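Local coordinates for Glyoxalase/Bleomycin resistance protein/dioxygenase domain (Frankia sp., PDB 2RK0) that is of unproven specific function but probably acts as a metal-dependent enzyme or a drug-binding protein of the glyoxalase/bleomycin resistance/dioxygenase superfamily, at residues His8-Arg14 against Ser52-His58; Leu65-Thr69 against Arg115-Ala121. All coordinates share one frame. Residue numbers count along the deposited sequence, not the author numbering.

How the contacts relate
Contact 1 is the more buried of the two, a regular parallel strand pair within the N-terminal four-stranded sheet. Contact 2 lies at the surface, between the loop that leads into strand 72-80 and the hairpin turn joining the last two strands of the other sheet. Their chemistry differs accordingly: direct backbone hydrogen bonds and aliphatic packing hold contact 1, whereas contact 2 relies on an aromatic ring, a salt bridge and bridging waters. The two share no strand, yet they touch where segment 8-14 leaves its sheet: Arg14 N lies 3.0 Å from Asp118 OD1, a probable hydrogen bond. Both also meet the second subunit.

Contact 1: residues His8-Arg14 against Ser52-His58; sequences HVSLTVR and SIVLREH
Leu11 packs beside Ile53 and Leu55 on one face of the sheet, CD1 4.4 Å from Ile53 CG2 and CB 4.5 Å from Leu55 CD2. This is the parallel pairing of the first and fourth strands of a beta-alpha-beta-beta-beta module, the repeat of the glyoxalase/bleomycin resistance fold. The strand axes approach to 4.6 Å at 20°, and Val9, Ser10, Leu11 and Thr12 pair in order with Ile53, Val54, Leu55 and Arg56. The odd residues of segment 8-14 make the hydrogen bonds: Val9 N to Ser52 O (3.0 Å), Val54 N to Val9 O (2.8 Å), Leu11 N to Val54 O (2.7 Å), Arg56 N to Leu11 O (2.7 Å) and Val13 N to Arg56 O (2.8 Å). Leu11 and Leu55, both m,t rotamers, share their face with Val9 and touch helix 16-27. Ser10, Thr12, Val54 and Arg56 occupy the other face; Ser10 OG hydrogen-bonds to Asp74 of the second subunit, whose strand runs antiparallel to segment 8-14 and continues the sheet across the interface. Past Val13 the pairing opens: Val13 O stands 4.4 Å from His58 N, and a water bridges them, 2.7 Å from Val13 O and 2.9 Å from His58 N.

Contact 2: residues Leu65-Thr69 against Arg115-Ala121; sequences LFDET and RDADNIA
A backbone carbon sits over an aromatic face here: Ile120 CA is 3.9 Å from the centroid of the Phe66 ring, 13° off its normal, a CH-pi contact. Phe66, with chi1 t and chi2 72°, points toward segment 115-121, and its CD1 and CE2 lie 4.1 Å from Ile120 CG1 and Ala121 CB respectively. No direct hydrogen bond crosses between these two irregular segments. Waters do: one joins Phe66 N (2.7 Å) to Asp118 O (2.8 Å), another Phe66 O (2.6 Å) to Asn119 OD1 (3.2 Å). Glu68 OE1 and Arg115 NH2 form a long salt bridge at 3.6 Å, and Arg115 NH1 comes within 3.8 Å of Phe66 CE2. Segment 115-121 is a hairpin end, a type I turn Asp116-Asn119 followed by a G1 bulge at Asn119 (phi 69°, psi 16°). Asp116 OD1 accepts from Asp118 N (2.8 Å), an Asx turn, and from Ile120 N (2.9 Å), while Arg115 NH1 reaches Asn119 O at 3.0 Å. Asp67 OD1 forms a second Asx turn with Thr69 N (2.9 Å). The hairpin links strands 109-115 and 121-127; its Asp116 hydrogen-bonds to Tyr23 of helix 16-27, Ile120 packs on Leu73 of strand 72-80, and Phe66 meets Gly72 of the second subunit.

Contact 1: residues His8-Arg14 against Ser52-His58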
ATOM      1  N   HIS A   8      -2.647   4.885   6.732  1.00 22.03           N
ATOM      2  CA  HIS A   8      -3.007   5.438   5.437  1.00 21.73           C
ATOM      3  C   HIS A   8      -1.964   5.124   4.386  1.00 20.30           C
ATOM      4  O   HIS A   8      -0.820   4.788   4.692  1.00 19.30           O
ATOM      5  CB  HIS A   8      -3.212   6.953   5.512  1.00 24.77           C
ATOM      6  CG  HIS A   8      -1.968   7.725   5.812  1.00 26.72           C
ATOM      7  ND1 HIS A   8      -1.641   8.145   7.085  1.00 29.41           N
ATOM      8  CD2 HIS A   8      -0.982   8.180   5.001  1.00 27.20           C
ATOM      9  CE1 HIS A   8      -0.511   8.828   7.044  1.00 28.69           C
ATOM     10  NE2 HIS A   8      -0.092   8.863   5.789  1.00 29.21           N
ATOM     11  N   VAL A   9      -2.373   5.226   3.133  1.00 19.05           N
ATOM     12  CA  VAL A   9      -1.463   4.959   2.037  1.00 19.60           C
ATOM     13  C   VAL A   9      -1.326   6.223   1.224  1.00 19.60           C
ATOM     14  O   VAL A   9      -2.318   6.817   0.810  1.00 19.30           O
ATOM     15  CB  VAL A   9      -1.993   3.849   1.119  1.00 18.63           C
ATOM     16  CG1 VAL A   9      -0.981   3.581   0.005  1.00 19.76           C
ATOM     17  CG2 VAL A   9      -2.252   2.588   1.928  1.00 19.29           C
ATOM     18  N   SER A  10      -0.092   6.649   1.007  1.00 18.79           N
ATOM     19  CA  SER A  10       0.130   7.840   0.215  1.00 19.55           C
ATOM     20  C   SER A  10       0.671   7.394  -1.139  1.00 18.63           C
ATOM     21  O   SER A  10       1.703   6.727  -1.212  1.00 19.82           O
ATOM     22  CB  SER A  10       1.124   8.760   0.924  1.00 20.18           C
ATOM     23  OG  SER A  10       1.226   9.985   0.228  1.00 21.94           O
ATOM     24  N   LEU A  11      -0.044   7.753  -2.201  1.00 18.60           N
ATOM     25  CA  LEU A  11       0.337   7.389  -3.558  1.00 16.36           C
ATOM     26  C   LEU A  11       0.862   8.579  -4.341  1.00 17.79           C
ATOM     27  O   LEU A  11       0.356   9.694  -4.213  1.00 18.30           O
ATOM     28  CB  LEU A  11      -0.866   6.813  -4.312  1.00 15.50           C
ATOM     29  CG  LEU A  11      -1.569   5.597  -3.703  1.00 15.75           C
ATOM     30  CD1 LEU A  11      -2.687   5.154  -4.638  1.00 15.23           C
ATOM     31  CD2 LEU A  11      -0.572   4.455  -3.486  1.00 11.29           C
ATOM     32  N   THR A  12       1.888   8.337  -5.145  1.00 16.80           N
ATOM     33  CA  THR A  12       2.453   9.376  -5.987  1.00 17.40           C
ATOM     34  C   THR A  12       1.730   9.303  -7.328  1.00 16.70           C
ATOM     35  O   THR A  12       1.657   8.232  -7.944  1.00 16.77           O
ATOM     36  CB  THR A  12       3.959   9.160  -6.204  1.00 18.64           C
ATOM     37  OG1 THR A  12       4.664   9.484  -4.996  1.00 19.15           O
ATOM     38  CG2 THR A  12       4.462  10.037  -7.356  1.00 18.79           C
ATOM     39  N   VAL A  13       1.184  10.432  -7.759  1.00 17.00           N
ATOM     40  CA  VAL A  13       0.449  10.502  -9.020  1.00 19.73           C
ATOM     41  C   VAL A  13       0.953  11.649  -9.890  1.00 20.69           C
ATOM     42  O   VAL A  13       1.414  12.666  -9.380  1.00 19.77           O
ATOM     43  CB  VAL A  13      -1.066  10.689  -8.764  1.00 19.12           C
ATOM     44  CG1 VAL A  13      -1.600   9.481  -8.003  1.00 18.76           C
ATOM     45  CG2 VAL A  13      -1.320  11.973  -7.980  1.00 18.21           C
ATOM     46  N   ARG A  14       0.860  11.478 -11.203  1.00 21.32           N
ATOM     47  CA  ARG A  14       1.332  12.496 -12.137  1.00 23.43           C
ATOM     48  C   ARG A  14       0.473  13.759 -12.119  1.00 22.21           C
ATOM     49  O   ARG A  14       0.991  14.874 -12.125  1.00 22.93           O
ATOM     50  CB  ARG A  14       1.375  11.921 -13.557  1.00 23.61           C
ATOM     51  CG  ARG A  14       1.928  12.881 -14.601  1.00 26.08           C
ATOM     52  CD  ARG A  14       2.264  12.137 -15.889  1.00 28.93           C
ATOM     53  NE  ARG A  14       3.072  12.944 -16.801  1.00 30.27           N
ATOM     54  CZ  ARG A  14       2.594  13.919 -17.569  1.00 32.20           C
ATOM     55  NH1 ARG A  14       1.298  14.217 -17.543  1.00 29.02           N
ATOM     56  NH2 ARG A  14       3.416  14.593 -18.365  1.00 31.82           N
ATOM     57  N   SER A  52      -7.708   5.456   4.633  1.00 23.43           N
ATOM     58  CA  SER A  52      -7.272   6.776   4.201  1.00 23.31           C
ATOM     59  C   SER A  52      -6.258   6.649   3.079  1.00 22.31           C
ATOM     60  O   SER A  52      -5.295   5.889   3.181  1.00 21.38           O
ATOM     61  CB  SER A  52      -6.622   7.556   5.353  1.00 23.74           C
ATOM     62  OG  SER A  52      -7.570   8.314   6.082  1.00 28.31           O
ATOM     63  N   ILE A  53      -6.485   7.396   2.008  1.00 21.19           N
ATOM     64  CA  ILE A  53      -5.574   7.399   0.879  1.00 21.16           C
ATOM     65  C   ILE A  53      -5.221   8.834   0.533  1.00 20.63           C
ATOM     66  O   ILE A  53      -6.101   9.670   0.296  1.00 19.51           O
ATOM     67  CB  ILE A  53      -6.185   6.740  -0.369  1.00 21.34           C
ATOM     68  CG1 ILE A  53      -6.400   5.253  -0.113  1.00 21.07           C
ATOM     69  CG2 ILE A  53      -5.254   6.935  -1.567  1.00 20.86           C
ATOM     70  CD1 ILE A  53      -6.990   4.529  -1.278  1.00 26.78           C
ATOM     71  N   VAL A  54      -3.926   9.117   0.514  1.00 18.82           N
ATOM     72  CA  VAL A  54      -3.459  10.448   0.183  1.00 19.74           C
ATOM     73  C   VAL A  54      -2.850  10.391  -1.212  1.00 19.35           C
ATOM     74  O   VAL A  54      -2.006   9.542  -1.491  1.00 17.95           O
ATOM     75  CB  VAL A  54      -2.386  10.940   1.181  1.00 19.72           C
ATOM     76  CG1 VAL A  54      -1.995  12.376   0.851  1.00 19.77           C
ATOM     77  CG2 VAL A  54      -2.918  10.836   2.622  1.00 19.09           C
ATOM     78  N   LEU A  55      -3.316  11.274  -2.091  1.00 18.92           N
ATOM     79  CA  LEU A  55      -2.809  11.354  -3.457  1.00 18.94           C
ATOM     80  C   LEU A  55      -1.785  12.478  -3.437  1.00 20.90           C
ATOM     81  O   LEU A  55      -2.046  13.554  -2.902  1.00 19.55           O
ATOM     82  CB  LEU A  55      -3.948  11.670  -4.430  1.00 18.99           C
ATOM     83  CG  LEU A  55      -5.111  10.668  -4.375  1.00 19.51           C
ATOM     84  CD1 LEU A  55      -6.212  11.048  -5.356  1.00 18.63           C
ATOM     85  CD2 LEU A  55      -4.587   9.284  -4.693  1.00 19.12           C
ATOM     86  N   ARG A  56      -0.615  12.236  -4.016  1.00 21.67           N
ATOM     87  CA  ARG A  56       0.426  13.250  -3.990  1.00 23.20           C
ATOM     88  C   ARG A  56       1.125  13.473  -5.333  1.00 23.19           C
ATOM     89  O   ARG A  56       1.649  12.541  -5.944  1.00 20.35           O
ATOM     90  CB  ARG A  56       1.443  12.865  -2.912  1.00 25.71           C
ATOM     91  CG  ARG A  56       2.426  13.952  -2.534  1.00 31.78           C
ATOM     92  CD  ARG A  56       3.179  13.563  -1.266  1.00 34.29           C
ATOM     93  NE  ARG A  56       2.305  13.554  -0.096  1.00 36.67           N
ATOM     94  CZ  ARG A  56       2.026  14.629   0.638  1.00 38.57           C
ATOM     95  NH1 ARG A  56       2.556  15.806   0.330  1.00 40.50           N
ATOM     96  NH2 ARG A  56       1.210  14.534   1.675  1.00 37.35           N
ATOM     97  N   GLU A  57       1.121  14.722  -5.786  1.00 23.19           N
ATOM     98  CA  GLU A  57       1.771  15.073  -7.041  1.00 24.93           C
ATOM     99  C   GLU A  57       3.062  15.814  -6.720  1.00 25.45           C
ATOM    100  O   GLU A  57       3.038  16.831  -6.032  1.00 26.08           O
ATOM    101  CB  GLU A  57       0.879  15.975  -7.889  1.00 24.61           C
ATOM    102  CG  GLU A  57       1.382  16.140  -9.315  1.00 28.57           C
ATOM    103  CD  GLU A  57       0.617  17.197 -10.093  1.00 30.02           C
ATOM    104  OE1 GLU A  57      -0.611  17.314  -9.894  1.00 30.21           O
ATOM    105  OE2 GLU A  57       1.245  17.898 -10.914  1.00 31.22           O
ATOM    106  N   HIS A  58       4.181  15.294  -7.220  1.00 23.70           N
ATOM    107  CA  HIS A  58       5.496  15.890  -7.007  1.00 24.78           C
ATOM    108  C   HIS A  58       5.817  16.882  -8.129  1.00 24.86           C
ATOM    109  O   HIS A  58       5.701  16.549  -9.308  1.00 23.02           O
ATOM    110  CB  HIS A  58       6.555  14.781  -6.964  1.00 24.03           C
ATOM    111  CG  HIS A  58       6.419  13.862  -5.787  1.00 24.90           C
ATOM    112  ND1 HIS A  58       7.209  13.972  -4.663  1.00 23.90           N
ATOM    113  CD2 HIS A  58       5.560  12.845  -5.545  1.00 24.28           C
ATOM    114  CE1 HIS A  58       6.841  13.063  -3.779  1.00 22.93           C
ATOM    115  NE2 HIS A  58       5.844  12.366  -4.289  1.00 24.73           N
TER
HETATM  116  O   HOH W   1       3.965  13.433  -9.480  1.00 18.23           O
HETATM  117  O   HOH W   2       3.952  14.789 -11.634  1.00 28.90           O

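Contact 2: residues Leu65-Thr69 against Arg115-Ala121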
ATOM      1  N   LEU A  65       7.358   6.200 -15.010  1.00 22.55           N
ATOM      2  CA  LEU A  65       6.058   5.539 -14.992  1.00 22.30           C
ATOM      3  C   LEU A  65       5.980   4.549 -13.840  1.00 21.24           C
ATOM      4  O   LEU A  65       7.010   4.143 -13.282  1.00 19.26           O
ATOM      5  CB  LEU A  65       5.839   4.762 -16.293  1.00 24.24           C
ATOM      6  CG  LEU A  65       5.959   5.461 -17.647  1.00 23.11           C
ATOM      7  CD1 LEU A  65       5.712   4.452 -18.761  1.00 23.25           C
ATOM      8  CD2 LEU A  65       4.960   6.589 -17.724  1.00 24.20           C
ATOM      9  N   PHE A  66       4.763   4.150 -13.479  1.00 21.53           N
ATOM     10  CA  PHE A  66       4.631   3.149 -12.429  1.00 18.66           C
ATOM     11  C   PHE A  66       5.342   1.922 -12.994  1.00 19.11           C
ATOM     12  O   PHE A  66       5.103   1.525 -14.136  1.00 16.02           O
ATOM     13  CB  PHE A  66       3.176   2.788 -12.154  1.00 18.12           C
ATOM     14  CG  PHE A  66       3.025   1.606 -11.242  1.00 15.07           C
ATOM     15  CD1 PHE A  66       3.313   1.720  -9.887  1.00 15.08           C
ATOM     16  CD2 PHE A  66       2.656   0.364 -11.751  1.00 14.90           C
ATOM     17  CE1 PHE A  66       3.240   0.614  -9.047  1.00 14.75           C
ATOM     18  CE2 PHE A  66       2.581  -0.752 -10.923  1.00 14.97           C
ATOM     19  CZ  PHE A  66       2.874  -0.625  -9.564  1.00 15.04           C
ATOM     20  N   ASP A  67       6.220   1.328 -12.197  1.00 18.38           N
ATOM     21  CA  ASP A  67       6.960   0.161 -12.637  1.00 19.30           C
ATOM     22  C   ASP A  67       7.135  -0.783 -11.455  1.00 20.33           C
ATOM     23  O   ASP A  67       8.022  -0.579 -10.627  1.00 18.71           O
ATOM     24  CB  ASP A  67       8.327   0.605 -13.169  1.00 20.64           C
ATOM     25  CG  ASP A  67       9.145  -0.545 -13.729  1.00 21.61           C
ATOM     26  OD1 ASP A  67       8.782  -1.721 -13.501  1.00 21.15           O
ATOM     27  OD2 ASP A  67      10.166  -0.266 -14.388  1.00 20.91           O
ATOM     28  N   GLU A  68       6.305  -1.825 -11.387  1.00 20.16           N
ATOM     29  CA  GLU A  68       6.378  -2.785 -10.289  1.00 20.39           C
ATOM     30  C   GLU A  68       7.732  -3.451 -10.084  1.00 19.91           C
ATOM     31  O   GLU A  68       7.955  -4.054  -9.037  1.00 18.22           O
ATOM     32  CB  GLU A  68       5.313  -3.882 -10.436  1.00 23.08           C
ATOM     33  CG  GLU A  68       5.285  -4.550 -11.796  1.00 29.13           C
ATOM     34  CD  GLU A  68       4.278  -3.894 -12.717  1.00 33.34           C
ATOM     35  OE1 GLU A  68       3.061  -4.185 -12.590  1.00 35.69           O
ATOM     36  OE2 GLU A  68       4.704  -3.072 -13.556  1.00 33.94           O
ATOM     37  N   THR A  69       8.633  -3.368 -11.062  1.00 17.99           N
ATOM     38  CA  THR A  69       9.948  -3.988 -10.899  1.00 19.94           C
ATOM     39  C   THR A  69      10.897  -3.090 -10.097  1.00 21.07           C
ATOM     40  O   THR A  69      12.028  -3.480  -9.808  1.00 20.98           O
ATOM     41  CB  THR A  69      10.618  -4.312 -12.258  1.00 21.96           C
ATOM     42  OG1 THR A  69      10.892  -3.094 -12.964  1.00 19.60           O
ATOM     43  CG2 THR A  69       9.715  -5.215 -13.105  1.00 21.25           C
ATOM     44  N   ARG A 115      -6.194  -1.012 -12.763  1.00 17.55           N
ATOM     45  CA  ARG A 115      -5.174   0.023 -12.654  1.00 17.89           C
ATOM     46  C   ARG A 115      -5.817   1.391 -12.522  1.00 17.98           C
ATOM     47  O   ARG A 115      -6.908   1.615 -13.033  1.00 17.54           O
ATOM     48  CB  ARG A 115      -4.299   0.027 -13.907  1.00 18.58           C
ATOM     49  CG  ARG A 115      -3.713  -1.314 -14.271  1.00 20.75           C
ATOM     50  CD  ARG A 115      -2.550  -1.656 -13.386  1.00 23.36           C
ATOM     51  NE  ARG A 115      -1.920  -2.903 -13.802  1.00 25.08           N
ATOM     52  CZ  ARG A 115      -0.604  -3.086 -13.860  1.00 26.76           C
ATOM     53  NH1 ARG A 115       0.212  -2.092 -13.528  1.00 24.97           N
ATOM     54  NH2 ARG A 115      -0.107  -4.259 -14.240  1.00 24.15           N
ATOM     55  N   ASP A 116      -5.147   2.313 -11.844  1.00 16.46           N
ATOM     56  CA  ASP A 116      -5.712   3.643 -11.726  1.00 17.33           C
ATOM     57  C   ASP A 116      -5.192   4.483 -12.881  1.00 16.05           C
ATOM     58  O   ASP A 116      -4.531   3.956 -13.781  1.00 15.37           O
ATOM     59  CB  ASP A 116      -5.377   4.273 -10.369  1.00 16.93           C
ATOM     60  CG  ASP A 116      -3.914   4.669 -10.227  1.00 19.89           C
ATOM     61  OD1 ASP A 116      -3.099   4.468 -11.160  1.00 16.41           O
ATOM     62  OD2 ASP A 116      -3.591   5.197  -9.146  1.00 16.93           O
ATOM     63  N   ALA A 117      -5.491   5.776 -12.863  1.00 15.86           N
ATOM     64  CA  ALA A 117      -5.071   6.678 -13.931  1.00 16.49           C
ATOM     65  C   ALA A 117      -3.564   6.676 -14.207  1.00 18.17           C
ATOM     66  O   ALA A 117      -3.136   6.998 -15.312  1.00 18.48           O
ATOM     67  CB  ALA A 117      -5.546   8.089 -13.624  1.00 17.06           C
ATOM     68  N   ASP A 118      -2.764   6.314 -13.206  1.00 18.63           N
ATOM     69  CA  ASP A 118      -1.312   6.255 -13.372  1.00 19.44           C
ATOM     70  C   ASP A 118      -0.817   4.824 -13.578  1.00 18.91           C
ATOM     71  O   ASP A 118       0.378   4.542 -13.487  1.00 18.29           O
ATOM     72  CB  ASP A 118      -0.629   6.877 -12.155  1.00 22.04           C
ATOM     73  CG  ASP A 118      -0.689   8.384 -12.176  1.00 24.73           C
ATOM     74  OD1 ASP A 118       0.210   8.995 -12.781  1.00 26.82           O
ATOM     75  OD2 ASP A 118      -1.643   8.957 -11.609  1.00 28.38           O
ATOM     76  N   ASN A 119      -1.748   3.920 -13.854  1.00 18.58           N
ATOM     77  CA  ASN A 119      -1.415   2.521 -14.075  1.00 19.09           C
ATOM     78  C   ASN A 119      -0.938   1.813 -12.814  1.00 17.66           C
ATOM     79  O   ASN A 119      -0.344   0.739 -12.884  1.00 19.18           O
ATOM     80  CB  ASN A 119      -0.340   2.389 -15.150  1.00 20.46           C
ATOM     81  CG  ASN A 119      -0.608   1.241 -16.081  1.00 25.39           C
ATOM     82  OD1 ASN A 119       0.290   0.458 -16.407  1.00 28.59           O
ATOM     83  ND2 ASN A 119      -1.854   1.132 -16.526  1.00 26.98           N
ATOM     84  N   ILE A 120      -1.179   2.413 -11.658  1.00 16.67           N
ATOM     85  CA  ILE A 120      -0.772   1.778 -10.412  1.00 17.03           C
ATOM     86  C   ILE A 120      -1.626   0.518 -10.252  1.00 17.03           C
ATOM     87  O   ILE A 120      -2.844   0.555 -10.457  1.00 16.56           O
ATOM     88  CB  ILE A 120      -0.981   2.733  -9.229  1.00 16.94           C
ATOM     89  CG1 ILE A 120      -0.083   3.963  -9.424  1.00 16.50           C
ATOM     90  CG2 ILE A 120      -0.714   2.003  -7.907  1.00 15.05           C
ATOM     91  CD1 ILE A 120      -0.234   5.036  -8.353  1.00 15.07           C
ATOM     92  N   ALA A 121      -0.983  -0.594  -9.907  1.00 15.48           N
ATOM     93  CA  ALA A 121      -1.679  -1.864  -9.762  1.00 15.59           C
ATOM     94  C   ALA A 121      -2.494  -2.007  -8.479  1.00 16.77           C
ATOM     95  O   ALA A 121      -1.947  -1.973  -7.376  1.00 15.04           O
ATOM     96  CB  ALA A 121      -0.687  -3.019  -9.876  1.00 15.22           C
TER
HETATM   97  O   HOH W   3       2.693   5.545 -14.609  1.00 22.44           O
HETATM   98  O   HOH W   4       3.326   1.524 -16.000  1.00 30.24           O
HETATM   99  O   HOH W   5       3.094  -1.896 -15.292  1.00 33.48           O